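PDB 1UP3: putative cellulase CEL6 from Mycobacterium tuberculosis, which probably hydrolyses internal beta-1,4-glucosidic bonds of cellulose and related glucans, as a family 6 endoglucanase. Local coordinates for residues A[42-47]-A[71-76]. Numbering follows the deposited sequence.
Sequences YWLDQA and PVLTLY
Trp43 and Tyr76 meet through different first torsions: Trp43 CG stands anti to its own carbonyl carbon (chi1 -70°), whereas Tyr76 CG stands anti to its backbone N (chi1 -167°). With CG so placed, the two rings form a T-shaped (edge-to-face) pair, in which the CZ3 corner of the indole points at one face of the phenol ring, offset toward the rim, with Trp43 CZ3 3.6 Å from Tyr76 CD2 and the planes at 89°. One face of the indole is taken by Thr74: its CG2 methyl sits over the centre of the six-membered ring, 3.6 Å from the centroid, a CH-pi contact almost on the ring normal. The polar ends are held by other residues, Trp43 NE1 by the carbonyl of Ile260 and Thr74 OG1 by Ser41.

The two backbones run parallel in direction, though the short strand axes are clearly twisted against each other. Tyr42 N donates to Val72 O and Thr74 N to Tyr42 O (both 2.9 Å); Leu44 N then donates to Thr74 O and Tyr76 N to Leu44 O (both 2.8 Å), the last hydrogen bond being the least straight of the four. Helix 50-66 connects the two strands, making a beta-alpha-beta crossover at the 42-44 edge of the seven-stranded parallel sheet, consistent with the distorted barrel of family 6 glycoside hydrolases.

On the sheet face bearing Tyr42, Leu44, Leu73 and Leu75, Leu73 CD2 lies 4.0 Å from both Tyr42 CD2 and Leu44 CD1, and Leu44 CD1 also touches Leu75 CD2. Val57 of the crossover helix and Trp100 of helix 94-108 pack against Leu44, while Tyr60 stacks on the Tyr42 ring. Asp45 OD1 accepts from Ala47 N in an Asx turn, and Arg81 NH1 joins the two segments by meeting both Asp45 OD2, in a salt bridge, and Tyr76 O.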
loop_
_atom_site.group_PDB
_atom_site.type_symbol
_atom_site.label_atom_id
_atom_site.label_comp_id
_atom_site.label_asym_id
_atom_site.label_seq_id
_atom_site.Cartn_x
_atom_site.Cartn_y
_atom_site.Cartn_z
ATOM N N TYR A 42 4.360 -3.375 5.452
ATOM C CA TYR A 42 5.734 -2.931 5.652
ATOM C C TYR A 42 6.233 -2.322 4.340
ATOM O O TYR A 42 6.300 -2.990 3.340
ATOM C CB TYR A 42 6.581 -4.137 6.088
ATOM C CG TYR A 42 7.981 -3.774 6.526
ATOM C CD1 TYR A 42 8.216 -3.267 7.799
ATOM C CD2 TYR A 42 9.052 -3.951 5.697
ATOM C CE1 TYR A 42 9.495 -2.932 8.227
ATOM C CE2 TYR A 42 10.352 -3.616 6.120
ATOM C CZ TYR A 42 10.557 -3.105 7.372
ATOM O OH TYR A 42 11.840 -2.752 7.782
ATOM N N TRP A 43 6.593 -1.033 4.378
ATOM C CA TRP A 43 6.944 -0.305 3.172
ATOM C C TRP A 43 8.445 -0.369 2.934
ATOM O O TRP A 43 9.235 -0.061 3.865
ATOM C CB TRP A 43 6.530 1.148 3.304
ATOM C CG TRP A 43 5.037 1.403 3.284
ATOM C CD1 TRP A 43 4.098 0.884 4.119
ATOM C CD2 TRP A 43 4.323 2.170 2.323
ATOM N NE1 TRP A 43 2.846 1.349 3.769
ATOM C CE2 TRP A 43 2.961 2.134 2.660
ATOM C CE3 TRP A 43 4.715 2.932 1.210
ATOM C CZ2 TRP A 43 1.985 2.797 1.932
ATOM C CZ3 TRP A 43 3.753 3.606 0.495
ATOM C CH2 TRP A 43 2.384 3.530 0.855
ATOM N N LEU A 44 8.832 -0.695 1.705
ATOM C CA LEU A 44 10.241 -0.752 1.292
ATOM C C LEU A 44 10.494 0.266 0.177
ATOM O O LEU A 44 9.671 0.454 -0.714
ATOM C CB LEU A 44 10.552 -2.128 0.777
ATOM C CG LEU A 44 10.319 -3.259 1.775
ATOM C CD1 LEU A 44 10.500 -4.603 1.058
ATOM C CD2 LEU A 44 11.259 -3.115 2.943
ATOM N N ASP A 45 11.631 0.922 0.246
ATOM C CA ASP A 45 12.053 1.849 -0.785
ATOM C C ASP A 45 13.563 1.874 -0.959
ATOM O O ASP A 45 14.228 0.911 -0.637
ATOM C CB ASP A 45 11.431 3.217 -0.546
ATOM C CG ASP A 45 11.946 3.918 0.694
ATOM O OD1 ASP A 45 12.855 3.390 1.387
ATOM O OD2 ASP A 45 11.480 5.050 1.044
ATOM N N GLN A 46 14.062 2.979 -1.501
ATOM C CA GLN A 46 15.483 3.082 -1.844
ATOM C C GLN A 46 16.404 3.136 -0.633
ATOM O O GLN A 46 17.626 3.028 -0.789
ATOM C CB GLN A 46 15.758 4.280 -2.763
ATOM C CG GLN A 46 15.770 5.657 -2.090
ATOM C CD GLN A 46 14.449 6.094 -1.510
ATOM O OE1 GLN A 46 13.369 5.786 -2.042
ATOM N NE2 GLN A 46 14.517 6.806 -0.414
ATOM N N ALA A 47 15.844 3.235 0.561
ATOM C CA ALA A 47 16.622 3.060 1.798
ATOM C C ALA A 47 17.141 1.631 1.981
ATOM O O ALA A 47 17.981 1.378 2.838
ATOM C CB ALA A 47 15.807 3.436 2.995
ATOM N N PRO A 71 2.398 -11.948 5.660
ATOM C CA PRO A 71 3.033 -10.626 5.629
ATOM C C PRO A 71 2.503 -9.825 4.453
ATOM O O PRO A 71 2.253 -10.388 3.401
ATOM C CB PRO A 71 4.507 -10.954 5.453
ATOM C CG PRO A 71 4.499 -12.166 4.687
ATOM C CD PRO A 71 3.293 -12.981 5.108
ATOM N N VAL A 72 2.403 -8.522 4.639
ATOM C CA VAL A 72 2.021 -7.588 3.565
ATOM C C VAL A 72 3.155 -6.592 3.422
ATOM O O VAL A 72 3.560 -5.936 4.419
ATOM C CB VAL A 72 0.708 -6.836 3.869
ATOM C CG1 VAL A 72 0.306 -6.012 2.692
ATOM C CG2 VAL A 72 -0.440 -7.815 4.286
ATOM N N LEU A 73 3.720 -6.543 2.214
ATOM C CA LEU A 73 4.842 -5.683 1.881
ATOM C C LEU A 73 4.361 -4.692 0.817
ATOM O O LEU A 73 3.668 -5.088 -0.122
ATOM C CB LEU A 73 6.020 -6.495 1.352
ATOM C CG LEU A 73 6.602 -7.383 2.468
ATOM C CD1 LEU A 73 6.991 -8.681 1.888
ATOM C CD2 LEU A 73 7.782 -6.737 3.118
ATOM N N THR A 74 4.765 -3.435 0.963
ATOM C CA THR A 74 4.489 -2.397 -0.021
ATOM C C THR A 74 5.774 -1.927 -0.671
ATOM O O THR A 74 6.680 -1.498 0.027
ATOM C CB THR A 74 3.775 -1.268 0.645
ATOM O OG1 THR A 74 2.521 -1.762 1.159
ATOM C CG2 THR A 74 3.412 -0.157 -0.381
ATOM N N LEU A 75 5.870 -2.060 -1.984
ATOM C CA LEU A 75 7.057 -1.609 -2.703
ATOM C C LEU A 75 6.842 -0.180 -3.160
ATOM O O LEU A 75 5.909 0.104 -3.894
ATOM C CB LEU A 75 7.351 -2.546 -3.890
ATOM C CG LEU A 75 7.529 -4.025 -3.526
ATOM C CD1 LEU A 75 7.897 -4.827 -4.772
ATOM C CD2 LEU A 75 8.582 -4.254 -2.440
ATOM N N TYR A 76 7.737 0.724 -2.775
ATOM C CA TYR A 76 7.551 2.159 -3.048
ATOM C C TYR A 76 8.898 2.777 -3.434
ATOM O O TYR A 76 9.420 3.657 -2.739
ATOM C CB TYR A 76 6.931 2.819 -1.801
ATOM C CG TYR A 76 6.362 4.223 -1.950
ATOM C CD1 TYR A 76 5.513 4.520 -3.005
ATOM C CD2 TYR A 76 6.624 5.196 -1.006
ATOM C CE1 TYR A 76 4.948 5.794 -3.164
ATOM C CE2 TYR A 76 6.069 6.477 -1.115
ATOM C CZ TYR A 76 5.214 6.762 -2.178
ATOM O OH TYR A 76 4.673 8.039 -2.303
#